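Tyrosine--tRNA ligase, mitochondrial (Emericella nidulans, PDB 5IHX) attaches L-tyrosine to mitochondrial tRNA(Tyr) at the expense of ATP, as a class I aminoacyl-tRNA synthetase. Local coordinates at the tyrosine site and the interface of chains A and B. Coordinates in Å, arbitrary orientation; residue numbers count along the deposited sequence, not the author numbering. Chains: chain A/B, Tyrosine--tRNA ligase, mitochondrial.

Contact 1: the tyrosine site. Residues chain A 69, 71-73, 103, 108, 113, 217, 221, 224, 236, 242. With TYR (tyrosine), chain C.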
loop_
_atom_site.group_PDB
_atom_site.type_symbol
_atom_site.label_atom_id
_atom_site.label_comp_id
_atom_site.label_asym_id
_atom_site.label_seq_id
_atom_site.Cartn_x
_atom_site.Cartn_y
_atom_site.Cartn_z
ATOM N N TYR A 69 9.144 -19.852 -11.328
ATOM C CA TYR A 69 8.594 -20.003 -9.985
ATOM C C TYR A 69 7.081 -20.140 -9.977
ATOM O O TYR A 69 6.394 -19.734 -10.916
ATOM C CB TYR A 69 9.008 -18.822 -9.096
ATOM C CG TYR A 69 8.048 -17.648 -9.078
ATOM C CD1 TYR A 69 7.093 -17.528 -8.077
ATOM C CD2 TYR A 69 8.117 -16.646 -10.039
ATOM C CE1 TYR A 69 6.218 -16.458 -8.042
ATOM C CE2 TYR A 69 7.245 -15.564 -10.010
ATOM C CZ TYR A 69 6.300 -15.477 -9.006
ATOM O OH TYR A 69 5.430 -14.410 -8.967
ATOM N N GLY A 71 3.817 -19.723 -6.964
ATOM C CA GLY A 71 3.486 -19.235 -5.638
ATOM C C GLY A 71 2.323 -19.980 -5.014
ATOM O O GLY A 71 1.466 -20.510 -5.718
ATOM N N VAL A 72 2.301 -20.023 -3.687
ATOM C CA VAL A 72 1.187 -20.619 -2.963
ATOM C C VAL A 72 0.957 -19.855 -1.663
ATOM O O VAL A 72 1.904 -19.561 -0.933
ATOM C CB VAL A 72 1.430 -22.123 -2.667
ATOM C CG1 VAL A 72 2.749 -22.333 -1.924
ATOM C CG2 VAL A 72 0.271 -22.709 -1.870
ATOM N N ASP A 73 -0.301 -19.515 -1.396
ATOM C CA ASP A 73 -0.667 -18.819 -0.167
ATOM C C ASP A 73 -1.134 -19.829 0.885
ATOM O O ASP A 73 -2.060 -20.601 0.633
ATOM C CB ASP A 73 -1.763 -17.780 -0.425
ATOM C CG ASP A 73 -1.227 -16.500 -1.052
ATOM O OD1 ASP A 73 -2.041 -15.607 -1.368
ATOM O OD2 ASP A 73 0.008 -16.365 -1.192
ATOM N N LEU A 103 7.546 -20.271 -4.053
ATOM C CA LEU A 103 7.282 -19.057 -3.293
ATOM C C LEU A 103 6.112 -19.246 -2.339
ATOM O O LEU A 103 4.978 -19.456 -2.766
ATOM C CB LEU A 103 6.998 -17.884 -4.233
ATOM C CG LEU A 103 6.726 -16.548 -3.537
ATOM C CD1 LEU A 103 7.973 -16.062 -2.816
ATOM C CD2 LEU A 103 6.242 -15.516 -4.533
ATOM N N THR A 108 1.370 -12.216 1.481
ATOM C CA THR A 108 0.236 -12.018 0.586
ATOM C C THR A 108 -0.989 -12.817 1.021
ATOM O O THR A 108 -2.105 -12.543 0.578
ATOM C CB THR A 108 0.591 -12.411 -0.861
ATOM O OG1 THR A 108 1.253 -13.681 -0.864
ATOM C CG2 THR A 108 1.502 -11.370 -1.496
ATOM N N ASP A 113 -5.863 -13.410 -2.012
ATOM C CA ASP A 113 -6.077 -13.235 -3.445
ATOM C C ASP A 113 -7.573 -13.168 -3.765
ATOM O O ASP A 113 -8.295 -14.139 -3.535
ATOM C CB ASP A 113 -5.425 -14.379 -4.225
ATOM C CG ASP A 113 -5.303 -14.079 -5.706
ATOM O OD1 ASP A 113 -4.487 -14.740 -6.382
ATOM O OD2 ASP A 113 -6.017 -13.177 -6.191
ATOM N N TYR A 217 -3.656 -6.412 -4.240
ATOM C CA TYR A 217 -3.043 -7.742 -4.277
ATOM C C TYR A 217 -2.252 -8.008 -5.568
ATOM O O TYR A 217 -1.131 -8.511 -5.506
ATOM C CB TYR A 217 -4.106 -8.830 -4.078
ATOM C CG TYR A 217 -3.522 -10.220 -3.932
ATOM C CD1 TYR A 217 -3.310 -10.765 -2.673
ATOM C CD2 TYR A 217 -3.174 -10.981 -5.043
ATOM C CE1 TYR A 217 -2.775 -12.027 -2.521
ATOM C CE2 TYR A 217 -2.638 -12.246 -4.900
ATOM C CZ TYR A 217 -2.439 -12.764 -3.636
ATOM O OH TYR A 217 -1.904 -14.023 -3.482
ATOM N N GLN A 221 1.737 -9.347 -5.912
ATOM C CA GLN A 221 2.182 -10.500 -6.687
ATOM C C GLN A 221 3.193 -10.066 -7.745
ATOM O O GLN A 221 4.174 -10.763 -8.006
ATOM C CB GLN A 221 0.998 -11.215 -7.338
ATOM C CG GLN A 221 1.397 -12.504 -8.058
ATOM C CD GLN A 221 0.277 -13.531 -8.132
ATOM O OE1 GLN A 221 -0.683 -13.486 -7.361
ATOM N NE2 GLN A 221 0.402 -14.469 -9.063
ATOM N N ASP A 224 6.440 -9.401 -6.006
ATOM C CA ASP A 224 7.055 -10.701 -5.724
ATOM C C ASP A 224 7.883 -11.165 -6.913
ATOM O O ASP A 224 9.048 -11.534 -6.768
ATOM C CB ASP A 224 6.001 -11.764 -5.408
ATOM C CG ASP A 224 5.420 -11.629 -4.017
ATOM O OD1 ASP A 224 4.408 -12.306 -3.742
ATOM O OD2 ASP A 224 5.965 -10.852 -3.203
ATOM N N GLN A 236 6.961 -17.221 -14.685
ATOM C CA GLN A 236 6.062 -17.629 -13.609
ATOM C C GLN A 236 5.025 -18.616 -14.128
ATOM O O GLN A 236 4.484 -18.438 -15.219
ATOM C CB GLN A 236 5.349 -16.426 -12.986
ATOM C CG GLN A 236 4.348 -16.824 -11.895
ATOM C CD GLN A 236 3.631 -15.647 -11.240
ATOM O OE1 GLN A 236 2.779 -15.841 -10.373
ATOM N NE2 GLN A 236 3.974 -14.428 -11.644
ATOM N N GLN A 242 -5.052 -18.013 -12.451
ATOM C CA GLN A 242 -4.018 -17.013 -12.190
ATOM C C GLN A 242 -3.606 -16.257 -13.448
ATOM O O GLN A 242 -2.658 -15.472 -13.417
ATOM C CB GLN A 242 -2.792 -17.674 -11.555
ATOM C CG GLN A 242 -3.025 -18.151 -10.134
ATOM C CD GLN A 242 -3.318 -17.001 -9.190
ATOM O OE1 GLN A 242 -2.533 -16.057 -9.086
ATOM N NE2 GLN A 242 -4.459 -17.062 -8.515
HETATM N N TYR C . -1.872 -15.599 -5.762
HETATM C CA TYR C . -1.576 -17.055 -5.890
HETATM C C TYR C . -2.761 -17.894 -5.427
HETATM O O TYR C . -2.958 -19.025 -5.877
HETATM C CB TYR C . -0.329 -17.420 -5.084
HETATM C CG TYR C . 0.846 -16.513 -5.353
HETATM C CD1 TYR C . 1.464 -16.497 -6.598
HETATM C CD2 TYR C . 1.339 -15.670 -4.365
HETATM C CE1 TYR C . 2.538 -15.671 -6.849
HETATM C CE2 TYR C . 2.411 -14.839 -4.607
HETATM C CZ TYR C . 3.008 -14.845 -5.851
HETATM O OH TYR C . 4.077 -14.018 -6.100
HETATM O OXT TYR C . -3.548 -17.460 -4.586
HETATM O O HOH W 1 -2.369 -20.475 -3.288
#

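Contact 2: the interface of chains A and B. Residues chain A 182, 186, 189-191, 194, 212, 215, 219; chain B 195, 210-213, 215.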
loop_
_atom_site.group_PDB
_atom_site.type_symbol
_atom_site.label_atom_id
_atom_site.label_comp_id
_atom_site.label_asym_id
_atom_site.label_seq_id
_atom_site.Cartn_x
_atom_site.Cartn_y
_atom_site.Cartn_z
ATOM N N LEU A 182 5.058 2.460 -4.436
ATOM C CA LEU A 182 4.382 3.535 -5.154
ATOM C C LEU A 182 5.331 4.222 -6.132
ATOM O O LEU A 182 4.938 4.573 -7.243
ATOM C CB LEU A 182 3.803 4.560 -4.177
ATOM C CG LEU A 182 2.699 4.074 -3.233
ATOM C CD1 LEU A 182 2.125 5.239 -2.437
ATOM C CD2 LEU A 182 1.593 3.350 -3.988
ATOM N N GLY A 186 3.648 1.743 -8.436
ATOM C CA GLY A 186 2.343 2.372 -8.314
ATOM C C GLY A 186 2.160 3.619 -9.164
ATOM O O GLY A 186 1.062 3.894 -9.649
ATOM N N ILE A 189 1.175 2.638 -12.850
ATOM C CA ILE A 189 0.008 1.787 -13.061
ATOM C C ILE A 189 -1.276 2.601 -13.061
ATOM O O ILE A 189 -1.571 3.311 -12.102
ATOM C CB ILE A 189 -0.093 0.691 -11.971
ATOM C CG1 ILE A 189 1.125 -0.233 -12.014
ATOM C CG2 ILE A 189 -1.376 -0.125 -12.132
ATOM C CD1 ILE A 189 1.327 -0.961 -13.332
ATOM N N ARG A 190 -2.039 2.481 -14.144
ATOM C CA ARG A 190 -3.333 3.143 -14.250
ATOM C C ARG A 190 -4.401 2.271 -13.605
ATOM O O ARG A 190 -4.438 1.061 -13.826
ATOM C CB ARG A 190 -3.677 3.422 -15.716
ATOM C CG ARG A 190 -2.698 4.354 -16.415
ATOM C CD ARG A 190 -2.842 5.791 -15.933
ATOM N NE ARG A 190 -1.602 6.546 -16.081
ATOM N N ILE A 191 -5.269 2.885 -12.808
ATOM C CA ILE A 191 -6.287 2.134 -12.082
ATOM C C ILE A 191 -7.449 1.742 -12.992
ATOM O O ILE A 191 -8.184 0.804 -12.693
ATOM C CB ILE A 191 -6.833 2.934 -10.876
ATOM C CG1 ILE A 191 -7.562 4.201 -11.339
ATOM C CG2 ILE A 191 -5.697 3.272 -9.914
ATOM C CD1 ILE A 191 -8.279 4.939 -10.222
ATOM N N MET A 194 -7.183 -1.772 -14.279
ATOM C CA MET A 194 -7.338 -2.640 -13.114
ATOM C C MET A 194 -8.814 -2.839 -12.789
ATOM O O MET A 194 -9.235 -3.934 -12.415
ATOM C CB MET A 194 -6.622 -2.056 -11.894
ATOM C CG MET A 194 -5.108 -2.113 -11.956
ATOM S SD MET A 194 -4.335 -1.422 -10.478
ATOM C CE MET A 194 -4.933 -2.541 -9.208
ATOM N N PHE A 212 -9.477 -2.015 -0.348
ATOM C CA PHE A 212 -8.289 -1.442 -0.968
ATOM C C PHE A 212 -7.152 -2.456 -0.957
ATOM O O PHE A 212 -6.403 -2.574 -1.926
ATOM C CB PHE A 212 -7.863 -0.162 -0.243
ATOM C CG PHE A 212 -6.715 0.551 -0.898
ATOM C CD1 PHE A 212 -6.941 1.526 -1.855
ATOM C CD2 PHE A 212 -5.407 0.244 -0.557
ATOM C CE1 PHE A 212 -5.883 2.184 -2.459
ATOM C CE2 PHE A 212 -4.347 0.896 -1.159
ATOM C CZ PHE A 212 -4.586 1.868 -2.110
ATOM N N PHE A 215 -7.655 -4.883 -3.709
ATOM C CA PHE A 215 -7.388 -4.181 -4.959
ATOM C C PHE A 215 -5.885 -4.092 -5.223
ATOM O O PHE A 215 -5.450 -4.029 -6.371
ATOM C CB PHE A 215 -8.020 -2.785 -4.908
ATOM C CG PHE A 215 -8.014 -2.057 -6.221
ATOM C CD1 PHE A 215 -8.737 -2.539 -7.299
ATOM C CD2 PHE A 215 -7.313 -0.870 -6.366
ATOM C CE1 PHE A 215 -8.743 -1.865 -8.507
ATOM C CE2 PHE A 215 -7.318 -0.189 -7.570
ATOM C CZ PHE A 215 -8.035 -0.686 -8.642
ATOM N N LEU A 219 -0.611 -6.019 -7.367
ATOM C CA LEU A 219 0.651 -5.288 -7.323
ATOM C C LEU A 219 1.654 -5.998 -6.415
ATOM O O LEU A 219 2.860 -5.962 -6.663
ATOM C CB LEU A 219 0.435 -3.846 -6.848
ATOM C CG LEU A 219 -0.102 -2.860 -7.891
ATOM C CD1 LEU A 219 -1.581 -3.088 -8.168
ATOM C CD2 LEU A 219 0.149 -1.419 -7.454
ATOM N N LEU B 195 -13.909 5.626 -5.380
ATOM C CA LEU B 195 -14.104 5.916 -6.792
ATOM C C LEU B 195 -15.260 6.896 -6.943
ATOM O O LEU B 195 -15.487 7.453 -8.018
ATOM C CB LEU B 195 -14.362 4.625 -7.575
ATOM C CG LEU B 195 -13.162 3.675 -7.618
ATOM C CD1 LEU B 195 -13.571 2.278 -8.062
ATOM C CD2 LEU B 195 -12.071 4.221 -8.531
ATOM N N MET B 210 -6.064 7.916 -13.914
ATOM C CA MET B 210 -5.424 8.132 -12.619
ATOM C C MET B 210 -4.481 6.976 -12.300
ATOM O O MET B 210 -4.780 5.823 -12.608
ATOM C CB MET B 210 -6.469 8.269 -11.510
ATOM C CG MET B 210 -5.882 8.578 -10.141
ATOM S SD MET B 210 -7.123 8.719 -8.838
ATOM C CE MET B 210 -8.172 10.020 -9.478
ATOM N N SER B 211 -3.340 7.283 -11.689
ATOM C CA SER B 211 -2.368 6.247 -11.352
ATOM C C SER B 211 -2.735 5.613 -10.014
ATOM O O SER B 211 -3.546 6.157 -9.263
ATOM C CB SER B 211 -0.953 6.820 -11.288
ATOM O OG SER B 211 -0.752 7.518 -10.073
ATOM N N PHE B 212 -2.139 4.462 -9.718
ATOM C CA PHE B 212 -2.399 3.783 -8.456
ATOM C C PHE B 212 -1.856 4.609 -7.293
ATOM O O PHE B 212 -2.487 4.706 -6.241
ATOM C CB PHE B 212 -1.776 2.385 -8.451
ATOM C CG PHE B 212 -2.131 1.572 -7.239
ATOM C CD1 PHE B 212 -3.270 0.784 -7.230
ATOM C CD2 PHE B 212 -1.334 1.601 -6.108
ATOM C CE1 PHE B 212 -3.605 0.037 -6.117
ATOM C CE2 PHE B 212 -1.665 0.858 -4.991
ATOM C CZ PHE B 212 -2.801 0.074 -4.997
ATOM N N ALA B 213 -0.681 5.198 -7.495
ATOM C CA ALA B 213 -0.075 6.075 -6.500
ATOM C C ALA B 213 -1.011 7.223 -6.120
ATOM O O ALA B 213 -1.214 7.506 -4.938
ATOM C CB ALA B 213 1.245 6.618 -7.016
ATOM N N PHE B 215 -4.242 7.342 -6.543
ATOM C CA PHE B 215 -5.406 6.732 -5.912
ATOM C C PHE B 215 -5.152 6.441 -4.431
ATOM O O PHE B 215 -6.084 6.414 -3.629
ATOM C CB PHE B 215 -5.780 5.442 -6.654
ATOM C CG PHE B 215 -7.096 4.849 -6.229
ATOM C CD1 PHE B 215 -8.284 5.522 -6.461
ATOM C CD2 PHE B 215 -7.145 3.606 -5.619
ATOM C CE1 PHE B 215 -9.495 4.974 -6.078
ATOM C CE2 PHE B 215 -8.352 3.052 -5.235
ATOM C CZ PHE B 215 -9.528 3.735 -5.465
#

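Contact 1: the tyrosine site
A:Gln242, bent at chi2 (-64°), lays its carboxamide against the backbone end of the substrate tyrosine in the Rossmann-type catalytic domain of this class I synthetase, with CD 3.7 Å from the ligand's CA. Its NE2 turns to A:Asp113, 3.2 Å from OD1, and so steadies that carboxylate. A:Gln221, on helix 212-229, lays its own carboxamide over one face of the ligand ring, with CD 3.7 Å from the ring centroid. CG stands anti to the backbone N (chi1 -175°) and the chain runs on extended, so the amide passes along the ring and OE1 accepts a hydrogen bond from the ligand's alpha-amino N, which lies above the carbonyl plane. The amide's other end, NE2, donates to A:Gln236 OE1 in the plane of that carbonyl and on a lone pair, which fixes the flip of A:Gln221. A:Gly71, in strand 68-72, covers the ring with its CA, 3.9 Å from the centroid; the ring is thus held between a flat amide and bare backbone.

The ligand TYR N donates to A:Asp113 OD1 at 2.8 Å, from above the carboxylate plane. TYR N also donates to A:Tyr217 OH at 2.8 Å, lying at the edge of that phenol. A:Tyr217 in turn donates to A:Asp73 OD1, while A:Thr108 OG1 donates to OD2, fixing the rotation of this carboxylate, whose OD2 also lies against the ligand ring at CD2. Nearby carboxylates probably favour a charged ammonium.

At the far end the ligand phenol TYR OH donates to A:Asp224 OD1 on its anti lone pair, at 2.9 Å, and also shares a hydrogen bond with A:Tyr69 OH; together they recognise the para-hydroxyl that marks tyrosine. A water links ligand O to A:Asp73 N.

Contact 2: the interface of chains A and B
B:Phe212, the first residue of helix 212-229, drives its ring into chain A at the centre of this two-fold interface, matching the homodimer typical of tyrosyl-tRNA synthetases. Its CG is anti to the backbone N (chi1 -174°), and A:Leu219 CD2 sits over the middle of one face, 3.7 Å from the ring centroid. A:Leu182 crosses the ring at about a right angle and reaches CD2 of the phenyl with its own CD2; A:Met194 also crosses it, bringing SD near CD1, while its CE caps a face of A:Phe215 toward the rim. At the far end of the ring, B:Phe212 CZ meets A:Phe212 CZ tip to tip at 3.8 Å. A:Phe212 and B:Phe212 also slide past B:Phe215 and A:Phe215, respectively, in opposite directions, with A:Phe212 CE1 3.7 Å from B:Phe215 CD2.

A:Ile191 flanks this aromatic cluster. CG1 takes the crowded position between the backbone N and carbonyl carbon (chi1 64°), sending CD1 toward B:Phe215 and B:Met210, while CG2 packs on B:Phe212 CA.

Backbone bonds close the rim around an antiparallel bridge of A:Arg190 with B:Ser211. A:Ile191 N donates to B:Met210 O at 3.0 Å, nearly along the C=O axis. In the other direction B:Phe212 N donates to A:Ile189 O at 2.7 Å, and B:Ala213 N donates to A:Gly186 O from well above the carbonyl plane. The last two bonds thus cap first-turn amides of the chain B helix with chain A carbonyls.

The C-alpha centres of contact 1 and contact 2 lie about 19 Å apart, and helix 212-229 serves both. Along it A:Phe212, A:Phe215 and A:Leu219 face the partner subunit, whereas A:Tyr217, A:Gln221 and A:Asp224 line the amino acid pocket, so one helix carries dimer packing and substrate recognition on interleaved positions. Because the interface is two-fold symmetric, the chain B helix supplies its own pocket in the same way while its N-terminal end inserts into chain A. Dimerisation could therefore help position the tyrosine-binding side chains, and the helix is a plausible route for communication between subunits, although the structure alone does not show such coupling.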